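Predicted protein (Acinetobacter sp. RUH2624, PDB 4MEA) hydrolyses epoxides and is probably a secreted Cif-type virulence factor with the alpha/beta hydrolase fold. Local coordinates at residues L49-G54 with K86-D91; V62-F67 with I128-H133; N110-L115 with S140-A145; V155-P160 with H305-E310; M268-Q273 with E316-N321. All blocks are in the same frame, centred on the assembly; numbering follows the deposited sequence.

How the contacts relate
Four of the five contacts draw on one mixed sheet, crossed in the order 37-44, 47-54, 87-90, 61-64, 128-133, 151-157, 267-272, 295-300. Contact 1 pairs two strands near one end of it, contact 2 two inner strands about 10 Å away between centres; their segments alternate along the chain, as do those of contacts 2 and 3. Contact 3 joins the two helices that precede and follow strand 128-133. Contacts 4 and 5 share helix 307-323 and lie about 9 Å apart between centres. A central sheet clad by helices thus brings D134, D158 and the distant H305 together at the strand ends.

Contact 1: L49-G54 with K86-D91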
# COMPACT_ATOMS: atom_id res chain seq x y z
N LEU A 49 -1.70 18.99 -24.24
CA LEU A 49 -0.67 19.11 -23.21
C LEU A 49 -0.41 20.57 -22.85
O LEU A 49 -0.37 21.45 -23.72
CB LEU A 49 0.64 18.46 -23.68
CG LEU A 49 0.64 16.99 -24.09
CD1 LEU A 49 1.97 16.64 -24.71
CD2 LEU A 49 0.35 16.07 -22.90
N HIS A 50 -0.24 20.82 -21.56
CA HIS A 50 0.23 22.12 -21.10
C HIS A 50 1.75 22.07 -20.93
O HIS A 50 2.30 21.07 -20.48
CB HIS A 50 -0.44 22.51 -19.78
CG HIS A 50 0.15 23.72 -19.13
ND1 HIS A 50 0.83 23.67 -17.93
CD2 HIS A 50 0.15 25.03 -19.50
CE1 HIS A 50 1.23 24.89 -17.60
NE2 HIS A 50 0.83 25.73 -18.54
N TYR A 51 2.42 23.14 -21.31
CA TYR A 51 3.85 23.23 -21.04
C TYR A 51 4.23 24.67 -20.78
O TYR A 51 3.46 25.60 -21.05
CB TYR A 51 4.67 22.64 -22.19
CG TYR A 51 4.58 23.39 -23.51
CD1 TYR A 51 5.58 24.27 -23.90
CD2 TYR A 51 3.50 23.21 -24.37
CE1 TYR A 51 5.52 24.96 -25.12
CE2 TYR A 51 3.42 23.89 -25.59
CZ TYR A 51 4.44 24.76 -25.95
OH TYR A 51 4.38 25.44 -27.15
N VAL A 52 5.44 24.85 -20.26
CA VAL A 52 6.01 26.15 -19.99
C VAL A 52 7.40 26.15 -20.61
O VAL A 52 8.14 25.17 -20.48
CB VAL A 52 6.10 26.40 -18.46
CG1 VAL A 52 6.86 27.68 -18.16
CG2 VAL A 52 4.71 26.41 -17.85
N GLU A 53 7.75 27.23 -21.29
CA GLU A 53 9.05 27.31 -21.93
C GLU A 53 9.71 28.67 -21.72
O GLU A 53 9.04 29.66 -21.42
CB GLU A 53 8.95 27.00 -23.43
CG GLU A 53 8.26 28.08 -24.22
CD GLU A 53 8.07 27.72 -25.69
OE1 GLU A 53 7.25 28.38 -26.35
OE2 GLU A 53 8.73 26.77 -26.17
N GLY A 54 11.02 28.70 -21.88
CA GLY A 54 11.77 29.92 -21.73
C GLY A 54 13.04 29.80 -22.54
O GLY A 54 13.38 28.71 -23.00
N LYS A 86 17.20 26.85 -24.49
CA LYS A 86 15.76 26.70 -24.57
C LYS A 86 15.43 25.69 -23.47
O LYS A 86 16.10 24.66 -23.34
CB LYS A 86 15.36 26.15 -25.93
CG LYS A 86 13.87 25.94 -26.10
CD LYS A 86 13.16 27.28 -26.29
CE LYS A 86 11.74 27.09 -26.77
NZ LYS A 86 11.07 28.39 -27.01
N VAL A 87 14.43 26.00 -22.65
CA VAL A 87 14.02 25.10 -21.57
C VAL A 87 12.51 24.87 -21.65
O VAL A 87 11.74 25.82 -21.79
CB VAL A 87 14.44 25.62 -20.16
CG1 VAL A 87 15.95 25.59 -20.00
CG2 VAL A 87 13.90 27.04 -19.91
N ILE A 88 12.11 23.61 -21.56
CA ILE A 88 10.72 23.23 -21.78
C ILE A 88 10.29 22.25 -20.70
O ILE A 88 10.92 21.22 -20.51
CB ILE A 88 10.55 22.56 -23.16
CG1 ILE A 88 11.00 23.50 -24.28
CG2 ILE A 88 9.10 22.12 -23.37
CD1 ILE A 88 11.27 22.81 -25.60
N ALA A 89 9.23 22.59 -19.97
CA ALA A 89 8.70 21.68 -18.96
C ALA A 89 7.24 21.38 -19.28
O ALA A 89 6.41 22.29 -19.37
CB ALA A 89 8.84 22.28 -17.56
N ILE A 90 6.95 20.10 -19.49
CA ILE A 90 5.63 19.67 -19.93
C ILE A 90 4.89 18.96 -18.81
O ILE A 90 5.47 18.14 -18.09
CB ILE A 90 5.76 18.69 -21.13
CG1 ILE A 90 6.57 19.33 -22.26
CG2 ILE A 90 4.37 18.24 -21.61
CD1 ILE A 90 7.02 18.33 -23.33
N ASP A 91 3.60 19.28 -18.65
CA ASP A 91 2.72 18.55 -17.75
C ASP A 91 2.39 17.17 -18.34
O ASP A 91 1.90 17.09 -19.47
CB ASP A 91 1.42 19.31 -17.51
CG ASP A 91 1.59 20.48 -16.57
OD1 ASP A 91 2.63 20.53 -15.87
OD2 ASP A 91 0.67 21.34 -16.50
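H50 and D91 meet through one short side-chain bond, with ND1 of H50 donating to OD2 of D91 over 2.7 Å. The carboxylate oxygen lies close to the ring plane of H50, yet the donor sits above the carboxylate plane, the two planes being 48° apart. CG of H50 stands anti to its backbone N (chi1 171°), which starts the ring beside the carbonyl carbon. At the other end K86 reaches E53, NZ to OE2 at 3.0 Å, a salt bridge whose hydrogen bond is weak; the stronger partner of E53 is K40, which forms a salt bridge with OE1. Between these ends, Y51 lays CB against CG1 of I90 at 3.8 Å, on the face that also carries E53 and I88 and is covered by helix 108-123. The opposite face, with V52 and A89, meets M78 of helix 75-81. Paired main-chain bonds join V52 to A89 and G54 to V87. Further bonds position the H50-D91 pair: Q97 N donates to OD2 and W71 N to OD1, while NE2 of H50 bonds S39 OG. The antiparallel strand 47-54, second from the edge of an otherwise parallel sheet, is characteristic of the alpha/beta hydrolase fold.

Contact 2: V62-F67 with I128-H133; sequences VFIHGF and IYYVSH
V62 and I64 pair with strand 128-133 through four backbone hydrogen bonds in parallel register. V62 N donates to Y129 O and V62 O accepts from V131 N; one step on, I64 N donates to V131 O at 2.8 Å and I64 O accepts from H133 N. Apolar contacts fill both faces. On one, CD1 of F63 lies 3.7 Å from CB of V131, the two side chains side by side and pointing the same way. On the other, CG1 of I64 crosses the end of Y130, 3.3 Å from OH, and CD1 of I128 touches CG2 of V62 at 3.7 Å. The Y130 hydroxyl is itself hydrogen-bonded to S140 OG. These are central strands of the alpha/beta hydrolase sheet, and the H65-G66-F67 loop beyond them is consistent with the oxyanion-hole loop of epoxide hydrolases, since F67 N bonds OD2 of D134, which follows H133. Polar links replace strand pairing here. A water accepts from G66 N at 2.8 Å and is hydrogen-bonded to H133 ND1 at the same length. The ring of H65 secures its own loop, ND1 donating to G66 O at 2.8 Å with the acceptor in the ring plane, while H133 NE2 bonds H305 O.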
# COMPACT_ATOMS: atom_id res chain seq x y z
N VAL A 62 14.42 19.42 -22.12
CA VAL A 62 13.03 19.10 -21.83
C VAL A 62 12.94 18.44 -20.44
O VAL A 62 13.68 17.50 -20.16
CB VAL A 62 12.43 18.20 -22.93
CG1 VAL A 62 11.02 17.74 -22.57
CG2 VAL A 62 12.46 18.94 -24.28
N PHE A 63 12.07 18.96 -19.58
CA PHE A 63 11.93 18.48 -18.20
C PHE A 63 10.56 17.86 -17.99
O PHE A 63 9.54 18.50 -18.28
CB PHE A 63 12.06 19.62 -17.18
CG PHE A 63 13.38 20.35 -17.22
CD1 PHE A 63 14.45 19.93 -16.44
CD2 PHE A 63 13.53 21.49 -18.00
CE1 PHE A 63 15.66 20.62 -16.46
CE2 PHE A 63 14.74 22.18 -18.03
CZ PHE A 63 15.80 21.75 -17.26
N ILE A 64 10.53 16.65 -17.46
CA ILE A 64 9.28 15.91 -17.25
C ILE A 64 9.09 15.53 -15.77
O ILE A 64 9.83 14.70 -15.23
CB ILE A 64 9.25 14.63 -18.11
CG1 ILE A 64 9.52 14.96 -19.58
CG2 ILE A 64 7.91 13.92 -17.93
CD1 ILE A 64 8.39 15.79 -20.26
N HIS A 65 8.07 16.12 -15.15
CA HIS A 65 7.76 15.88 -13.73
C HIS A 65 7.11 14.52 -13.50
O HIS A 65 6.86 13.76 -14.44
CB HIS A 65 6.80 16.97 -13.25
CG HIS A 65 5.39 16.79 -13.74
ND1 HIS A 65 4.46 16.03 -13.07
CD2 HIS A 65 4.78 17.23 -14.87
CE1 HIS A 65 3.32 16.03 -13.75
NE2 HIS A 65 3.49 16.75 -14.84
N GLY A 66 6.81 14.23 -12.23
CA GLY A 66 6.08 13.02 -11.87
C GLY A 66 4.97 13.28 -10.87
O GLY A 66 4.44 14.40 -10.78
N PHE A 67 4.62 12.25 -10.09
CA PHE A 67 3.49 12.29 -9.16
C PHE A 67 3.74 13.26 -8.01
O PHE A 67 4.83 13.29 -7.44
CB PHE A 67 3.24 10.89 -8.60
CG PHE A 67 2.09 10.81 -7.65
CD1 PHE A 67 0.78 10.82 -8.12
CD2 PHE A 67 2.30 10.67 -6.29
CE1 PHE A 67 -0.29 10.72 -7.26
CE2 PHE A 67 1.22 10.57 -5.41
CZ PHE A 67 -0.07 10.59 -5.90
N ILE A 128 18.49 17.41 -28.22
CA ILE A 128 18.07 18.04 -26.98
C ILE A 128 18.58 17.21 -25.82
O ILE A 128 19.05 16.09 -26.01
CB ILE A 128 16.53 18.10 -26.85
CG1 ILE A 128 15.96 16.68 -26.67
CG2 ILE A 128 15.91 18.81 -28.06
CD1 ILE A 128 14.46 16.62 -26.42
N TYR A 129 18.49 17.77 -24.62
CA TYR A 129 18.75 17.01 -23.40
C TYR A 129 17.40 16.73 -22.75
O TYR A 129 16.48 17.55 -22.86
CB TYR A 129 19.65 17.81 -22.46
CG TYR A 129 21.01 18.14 -23.03
CD1 TYR A 129 21.79 17.17 -23.63
CD2 TYR A 129 21.51 19.43 -22.96
CE1 TYR A 129 23.04 17.47 -24.15
CE2 TYR A 129 22.76 19.75 -23.47
CZ TYR A 129 23.52 18.76 -24.06
OH TYR A 129 24.76 19.07 -24.58
N TYR A 130 17.29 15.59 -22.07
CA TYR A 130 16.02 15.13 -21.51
C TYR A 130 16.20 14.80 -20.03
O TYR A 130 17.09 14.04 -19.64
CB TYR A 130 15.55 13.88 -22.27
CG TYR A 130 14.11 13.49 -22.07
CD1 TYR A 130 13.12 13.94 -22.94
CD2 TYR A 130 13.73 12.63 -21.04
CE1 TYR A 130 11.79 13.57 -22.78
CE2 TYR A 130 12.39 12.25 -20.86
CZ TYR A 130 11.42 12.72 -21.75
OH TYR A 130 10.09 12.36 -21.60
N VAL A 131 15.37 15.42 -19.19
CA VAL A 131 15.50 15.33 -17.74
C VAL A 131 14.15 14.92 -17.18
O VAL A 131 13.13 15.58 -17.44
CB VAL A 131 15.99 16.67 -17.13
CG1 VAL A 131 16.05 16.60 -15.60
CG2 VAL A 131 17.35 17.07 -17.70
N SER A 132 14.12 13.82 -16.42
CA SER A 132 12.86 13.24 -15.96
C SER A 132 12.89 12.95 -14.45
O SER A 132 13.96 12.68 -13.90
CB SER A 132 12.61 11.95 -16.75
OG SER A 132 11.53 11.21 -16.23
N HIS A 133 11.73 13.01 -13.80
CA HIS A 133 11.63 12.75 -12.35
C HIS A 133 10.37 11.95 -12.01
O HIS A 133 9.31 12.19 -12.59
CB HIS A 133 11.63 14.07 -11.57
CG HIS A 133 11.56 13.90 -10.08
ND1 HIS A 133 10.46 14.29 -9.34
CD2 HIS A 133 12.46 13.42 -9.18
CE1 HIS A 133 10.68 14.04 -8.06
NE2 HIS A 133 11.89 13.51 -7.94
O HOH W 1 7.69 14.57 -9.56

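Contact 3: N110-L115 with S140-A145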
# COMPACT_ATOMS: atom_id res chain seq x y z
N ASN A 110 2.64 4.46 -24.72
CA ASN A 110 1.63 5.45 -25.09
C ASN A 110 1.99 6.89 -24.68
O ASN A 110 1.90 7.80 -25.49
CB ASN A 110 0.25 5.09 -24.55
CG ASN A 110 -0.87 5.72 -25.36
OD1 ASN A 110 -0.74 5.88 -26.57
ND2 ASN A 110 -1.96 6.10 -24.69
N THR A 111 2.39 7.09 -23.43
CA THR A 111 2.78 8.42 -22.97
C THR A 111 4.03 8.90 -23.71
O THR A 111 4.18 10.09 -24.00
CB THR A 111 3.04 8.43 -21.44
OG1 THR A 111 4.05 7.47 -21.12
CG2 THR A 111 1.76 8.08 -20.68
N SER A 112 4.94 7.97 -24.01
CA SER A 112 6.12 8.33 -24.80
C SER A 112 5.73 8.81 -26.20
O SER A 112 6.33 9.75 -26.75
CB SER A 112 7.08 7.14 -24.90
OG SER A 112 7.88 7.02 -23.73
N LYS A 113 4.74 8.15 -26.79
CA LYS A 113 4.28 8.54 -28.12
C LYS A 113 3.64 9.93 -28.10
O LYS A 113 3.90 10.76 -28.98
CB LYS A 113 3.27 7.52 -28.68
CG LYS A 113 2.97 7.76 -30.17
CD LYS A 113 1.86 6.85 -30.71
CE LYS A 113 0.52 7.58 -30.73
NZ LYS A 113 -0.57 6.79 -31.39
N ILE A 114 2.82 10.19 -27.09
CA ILE A 114 2.18 11.49 -26.95
C ILE A 114 3.21 12.59 -26.71
O ILE A 114 3.16 13.65 -27.33
CB ILE A 114 1.13 11.48 -25.81
CG1 ILE A 114 -0.07 10.60 -26.21
CG2 ILE A 114 0.69 12.92 -25.47
CD1 ILE A 114 -0.86 10.05 -25.02
N LEU A 115 4.17 12.32 -25.83
CA LEU A 115 5.20 13.30 -25.51
C LEU A 115 6.14 13.62 -26.67
O LEU A 115 6.42 14.78 -26.93
CB LEU A 115 6.00 12.83 -24.29
CG LEU A 115 5.30 13.04 -22.94
CD1 LEU A 115 6.01 12.26 -21.83
CD2 LEU A 115 5.20 14.52 -22.61
N SER A 140 8.60 7.80 -19.82
CA SER A 140 9.59 8.27 -20.78
C SER A 140 10.59 7.26 -21.33
O SER A 140 11.29 7.58 -22.29
CB SER A 140 10.40 9.43 -20.18
OG SER A 140 9.56 10.50 -19.78
N TYR A 141 10.69 6.06 -20.77
CA TYR A 141 11.81 5.23 -21.24
C TYR A 141 11.78 4.89 -22.74
O TYR A 141 12.81 5.00 -23.41
CB TYR A 141 12.09 3.98 -20.39
CG TYR A 141 13.39 3.36 -20.86
CD1 TYR A 141 14.61 3.95 -20.57
CD2 TYR A 141 13.39 2.22 -21.67
CE1 TYR A 141 15.82 3.40 -21.04
CE2 TYR A 141 14.57 1.68 -22.16
CZ TYR A 141 15.78 2.26 -21.84
OH TYR A 141 16.94 1.71 -22.33
N PRO A 142 10.61 4.47 -23.27
CA PRO A 142 10.55 4.20 -24.71
C PRO A 142 10.85 5.45 -25.53
O PRO A 142 11.50 5.33 -26.57
CB PRO A 142 9.10 3.75 -24.92
CG PRO A 142 8.73 3.14 -23.59
CD PRO A 142 9.38 4.03 -22.58
N LEU A 143 10.42 6.62 -25.08
CA LEU A 143 10.76 7.87 -25.76
C LEU A 143 12.27 8.02 -25.90
O LEU A 143 12.80 8.24 -27.00
CB LEU A 143 10.16 9.08 -25.03
CG LEU A 143 10.35 10.46 -25.67
CD1 LEU A 143 9.22 11.40 -25.28
CD2 LEU A 143 11.70 11.07 -25.31
N VAL A 144 12.98 7.88 -24.78
CA VAL A 144 14.43 8.03 -24.77
C VAL A 144 15.15 6.93 -25.55
O VAL A 144 16.01 7.21 -26.38
CB VAL A 144 14.98 8.08 -23.33
CG1 VAL A 144 16.50 8.04 -23.33
CG2 VAL A 144 14.46 9.34 -22.62
N ALA A 145 14.78 5.67 -25.29
CA ALA A 145 15.41 4.53 -25.95
C ALA A 145 15.20 4.53 -27.47
O ALA A 145 16.09 4.16 -28.22
CB ALA A 145 14.91 3.23 -25.34
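S112 meets L143 where helix 108-123 passes helix 136-146, and the hydroxyl of the first is built into a proline kink of the second. In the alpha/beta hydrolase fold here both helices pack on the Y130 face of strand 128-133, one leading into it and one leaving it; the N-to-C directions of the short segments differ by 57°, with the axes 7.4 Å apart at closest approach. Along the first helix, T111 comes near the kink without touching segment 140-145, though its OG1 bonds A139 O, just before that segment. S112 follows and carries the contact, its CA only 4.8 Å from the CA of L143. OG of S112 lies anti to its carbonyl carbon (chi1 -81°), and there it accepts from L143 N at 2.9 Å, a moderately bent bond of 139°. P142 has no N-H to give, and L143 N makes no bond to the turn before. The same OG also bonds A139 O, the carbonyl that L143 N would meet in an unbroken helix, and so inserts one hydroxyl between two backbone groups. CD of P142 lies 3.5 Å from this oxygen and CB of L143 3.3 Å. L115, one turn further, supplies hydrocarbon instead: its CB lies 3.7 Å from CD1 of L143. That methyl, CD1 of L143, is also 3.6 Å from S112 O.

Contact 4: V155-P160 with H305-E310; sequences VFMDSP and HWMVEE
D158 faces H305 and M307 from the end of strand 151-157, and its side chain can be followed atom by atom. CB of D158 lies 3.7 Å from ND1 of H305 and 4.0 Å from SD of M307. CG comes next, 3.5 Å from ND1 of H305. At the tip, OD2 accepts a hydrogen bond from ND1 of H305, short at 2.6 Å and nearly straight, 169°. It uses the anti lone pair, turned away from OD1, and lies close to the imidazole plane, although carboxylate and ring planes are 45° apart. V276 N is a second donor to OD2, while G272 N grips OD1, so the acid is held at both oxygens. A classic gamma turn centred on D158, closed by S159 N on M157 O, presents the group. The imidazole is bounded further round: S159 OG stands at its edge, 3.2 Å from CE1, and CD2 of H305 lies 3.5 Å above the plane of the W306 ring toward its rim. Beside the acid, CE of M157 meets SD of M307 at 3.9 Å. Since H305 NE2 bonds D134 OD1 on the far side, the chain of acid, imidazole and second acid is consistent with the catalytic triad of an alpha/beta hydrolase epoxide hydrolase.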
# COMPACT_ATOMS: atom_id res chain seq x y z
N VAL A 155 18.69 12.19 -18.26
CA VAL A 155 18.79 12.09 -16.81
C VAL A 155 17.46 11.58 -16.26
O VAL A 155 16.41 12.12 -16.61
CB VAL A 155 19.07 13.46 -16.17
CG1 VAL A 155 19.23 13.32 -14.65
CG2 VAL A 155 20.29 14.12 -16.80
N PHE A 156 17.52 10.54 -15.43
CA PHE A 156 16.35 10.06 -14.70
C PHE A 156 16.58 10.34 -13.21
O PHE A 156 17.69 10.15 -12.70
CB PHE A 156 16.14 8.56 -14.94
CG PHE A 156 15.90 8.21 -16.39
CD1 PHE A 156 14.60 8.16 -16.89
CD2 PHE A 156 16.96 7.92 -17.24
CE1 PHE A 156 14.37 7.83 -18.22
CE2 PHE A 156 16.73 7.60 -18.57
CZ PHE A 156 15.44 7.56 -19.06
N MET A 157 15.54 10.80 -12.52
CA MET A 157 15.72 11.29 -11.15
C MET A 157 14.92 10.52 -10.09
O MET A 157 13.70 10.37 -10.18
CB MET A 157 15.46 12.79 -11.07
CG MET A 157 16.49 13.63 -11.83
SD MET A 157 16.16 15.39 -11.93
CE MET A 157 16.24 15.88 -10.20
N ASP A 158 15.66 10.02 -9.10
CA ASP A 158 15.14 9.32 -7.91
C ASP A 158 14.34 8.03 -8.15
O ASP A 158 14.77 6.97 -7.71
CB ASP A 158 14.40 10.26 -6.94
CG ASP A 158 14.59 9.85 -5.48
OD1 ASP A 158 15.73 9.49 -5.11
OD2 ASP A 158 13.61 9.83 -4.71
N SER A 159 13.20 8.12 -8.82
CA SER A 159 12.30 6.97 -8.96
C SER A 159 12.83 5.90 -9.92
O SER A 159 13.56 6.19 -10.86
CB SER A 159 10.90 7.39 -9.43
OG SER A 159 10.28 8.22 -8.46
N PRO A 160 12.45 4.64 -9.67
CA PRO A 160 12.86 3.58 -10.59
C PRO A 160 12.17 3.74 -11.94
O PRO A 160 11.06 4.28 -12.00
CB PRO A 160 12.37 2.30 -9.89
CG PRO A 160 11.25 2.76 -9.01
CD PRO A 160 11.66 4.12 -8.54
N HIS A 305 13.00 12.97 -1.80
CA HIS A 305 12.46 12.73 -3.13
C HIS A 305 12.21 14.00 -3.97
O HIS A 305 12.37 14.00 -5.19
CB HIS A 305 11.16 11.94 -2.99
CG HIS A 305 10.56 11.52 -4.29
ND1 HIS A 305 11.19 10.64 -5.15
CD2 HIS A 305 9.38 11.84 -4.87
CE1 HIS A 305 10.42 10.45 -6.21
NE2 HIS A 305 9.32 11.17 -6.07
N TRP A 306 11.80 15.08 -3.31
CA TRP A 306 11.42 16.30 -4.03
C TRP A 306 12.67 17.14 -4.24
O TRP A 306 12.88 18.17 -3.58
CB TRP A 306 10.34 17.05 -3.23
CG TRP A 306 9.31 16.10 -2.69
CD1 TRP A 306 9.14 15.72 -1.39
CD2 TRP A 306 8.33 15.37 -3.44
NE1 TRP A 306 8.11 14.82 -1.28
CE2 TRP A 306 7.59 14.58 -2.53
CE3 TRP A 306 8.00 15.31 -4.81
CZ2 TRP A 306 6.55 13.75 -2.93
CZ3 TRP A 306 6.95 14.47 -5.21
CH2 TRP A 306 6.24 13.70 -4.27
N MET A 307 13.50 16.70 -5.18
CA MET A 307 14.91 17.06 -5.20
C MET A 307 15.19 18.53 -5.50
O MET A 307 16.13 19.10 -4.96
CB MET A 307 15.68 16.16 -6.17
CG MET A 307 15.61 14.67 -5.80
SD MET A 307 16.48 13.66 -7.01
CE MET A 307 18.16 14.23 -6.81
N VAL A 308 14.38 19.13 -6.37
CA VAL A 308 14.54 20.55 -6.69
C VAL A 308 14.02 21.46 -5.55
O VAL A 308 14.65 22.47 -5.22
CB VAL A 308 13.89 20.91 -8.04
CG1 VAL A 308 14.01 22.40 -8.32
CG2 VAL A 308 14.55 20.09 -9.16
N GLU A 309 12.89 21.10 -4.94
CA GLU A 309 12.43 21.83 -3.76
C GLU A 309 13.49 21.82 -2.65
O GLU A 309 13.79 22.85 -2.06
CB GLU A 309 11.12 21.24 -3.20
CG GLU A 309 9.88 21.41 -4.09
CD GLU A 309 9.24 22.79 -3.98
OE1 GLU A 309 8.11 22.96 -4.48
OE2 GLU A 309 9.88 23.71 -3.41
N GLU A 310 14.08 20.66 -2.38
CA GLU A 310 14.97 20.48 -1.23
C GLU A 310 16.45 20.81 -1.49
O GLU A 310 17.21 21.08 -0.56
CB GLU A 310 14.88 19.04 -0.72
CG GLU A 310 13.46 18.54 -0.51
CD GLU A 310 13.45 17.12 -0.00
OE1 GLU A 310 14.21 16.84 0.95
OE2 GLU A 310 12.72 16.28 -0.57

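Contact 5: M268-Q273 with E316-N321; sequences MALTGQ and EKSLSN
M268 and L270 project from strand 268-272 onto S318 and L319 of helix 307-323, whose segment runs antiparallel to the strand (174°) at an axis separation of 10.3 Å. The close packing is confined to these four buried residues. CE of M268 arrives at the helix with a bend at its last torsion (chi3 66°), 3.6 Å from S318 O and 3.9 Å from CD2 of L319. M268 and L319 cross at about a right angle, as do L270 and L319, and CD2 of L319 is touched by both, with CD2 of L270 at 4.1 Å. The other methyl of L270, CD1, lies 3.7 Å from CB of S318 and equally near its OG. That hydroxyl is turned back into its own helix, where it bonds G314 O. V155 of the neighbouring strand touches M268, L270 and L319. The rest of the helix segment is quite different. K317 and N321 are exposed. The side of E316 and S320 is partly exposed and meets Y81 of helix 75-81; S320 donates through OG to E316 O at 2.9 Å, a carbonyl that also accepts S320 N at 2.8 Å. With no hydrogen bond between the segments, the helix is held on this part of the sheet by van der Waals and apolar contact, the S318 hydroxyl being met by G314 O and that of S320 by E316 O and Y81 OH.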
# COMPACT_ATOMS: atom_id res chain seq x y z
N MET A 268 22.39 9.61 -16.80
CA MET A 268 22.64 9.82 -15.38
C MET A 268 21.45 9.36 -14.55
O MET A 268 20.30 9.59 -14.92
CB MET A 268 22.92 11.30 -15.09
CG MET A 268 23.09 11.61 -13.59
SD MET A 268 23.89 13.19 -13.25
CE MET A 268 22.68 14.35 -13.88
N ALA A 269 21.76 8.68 -13.44
CA ALA A 269 20.81 8.49 -12.35
C ALA A 269 21.14 9.52 -11.28
O ALA A 269 22.26 9.56 -10.77
CB ALA A 269 20.91 7.08 -11.78
N LEU A 270 20.18 10.37 -10.98
CA LEU A 270 20.37 11.43 -10.00
C LEU A 270 19.29 11.29 -8.94
O LEU A 270 18.10 11.41 -9.24
CB LEU A 270 20.32 12.80 -10.69
CG LEU A 270 20.26 14.09 -9.87
CD1 LEU A 270 21.49 14.24 -8.97
CD2 LEU A 270 20.12 15.29 -10.81
N THR A 271 19.69 10.99 -7.72
CA THR A 271 18.73 10.61 -6.70
C THR A 271 19.00 11.32 -5.38
O THR A 271 20.03 11.98 -5.21
CB THR A 271 18.78 9.10 -6.43
OG1 THR A 271 19.94 8.80 -5.66
CG2 THR A 271 18.82 8.32 -7.74
N GLY A 272 18.07 11.17 -4.44
CA GLY A 272 18.24 11.74 -3.12
C GLY A 272 18.45 10.65 -2.09
O GLY A 272 17.69 9.69 -2.03
N GLN A 273 19.50 10.80 -1.29
CA GLN A 273 19.81 9.86 -0.22
C GLN A 273 18.61 9.56 0.68
O GLN A 273 18.44 8.42 1.13
CB GLN A 273 20.95 10.40 0.63
CG GLN A 273 21.32 9.54 1.83
CD GLN A 273 22.27 10.27 2.78
OE1 GLN A 273 22.05 11.44 3.13
NE2 GLN A 273 23.34 9.59 3.18
N GLU A 316 21.10 21.36 -9.86
CA GLU A 316 21.66 22.20 -10.92
C GLU A 316 23.13 21.88 -11.16
O GLU A 316 23.56 21.71 -12.32
CB GLU A 316 21.46 23.69 -10.58
CG GLU A 316 20.01 24.14 -10.76
CD GLU A 316 19.64 25.38 -9.95
OE1 GLU A 316 18.43 25.71 -9.91
OE2 GLU A 316 20.53 26.01 -9.34
N LYS A 317 23.90 21.77 -10.09
CA LYS A 317 25.31 21.42 -10.21
C LYS A 317 25.48 20.06 -10.88
O LYS A 317 26.31 19.90 -11.78
CB LYS A 317 26.02 21.45 -8.85
CG LYS A 317 27.50 21.12 -8.96
CD LYS A 317 28.27 21.49 -7.70
CE LYS A 317 29.75 21.20 -7.87
NZ LYS A 317 30.58 21.75 -6.76
N SER A 318 24.68 19.08 -10.46
CA SER A 318 24.75 17.73 -11.04
C SER A 318 24.35 17.72 -12.52
O SER A 318 25.01 17.08 -13.34
CB SER A 318 23.87 16.74 -10.26
OG SER A 318 24.23 16.69 -8.89
N LEU A 319 23.27 18.41 -12.86
CA LEU A 319 22.86 18.47 -14.26
C LEU A 319 23.86 19.25 -15.12
O LEU A 319 24.19 18.84 -16.23
CB LEU A 319 21.47 19.09 -14.40
CG LEU A 319 20.25 18.37 -13.82
CD1 LEU A 319 19.04 19.31 -13.89
CD2 LEU A 319 19.95 17.05 -14.53
N SER A 320 24.35 20.37 -14.60
CA SER A 320 25.29 21.20 -15.36
C SER A 320 26.58 20.45 -15.68
O SER A 320 27.07 20.51 -16.82
CB SER A 320 25.61 22.49 -14.60
OG SER A 320 24.47 23.34 -14.60
N ASN A 321 27.11 19.74 -14.69
CA ASN A 321 28.34 18.98 -14.87
C ASN A 321 28.17 17.80 -15.82
O ASN A 321 29.09 17.46 -16.57
CB ASN A 321 28.86 18.48 -13.52
CG ASN A 321 29.42 19.59 -12.66
OD1 ASN A 321 29.74 20.67 -13.15
ND2 ASN A 321 29.57 19.32 -11.36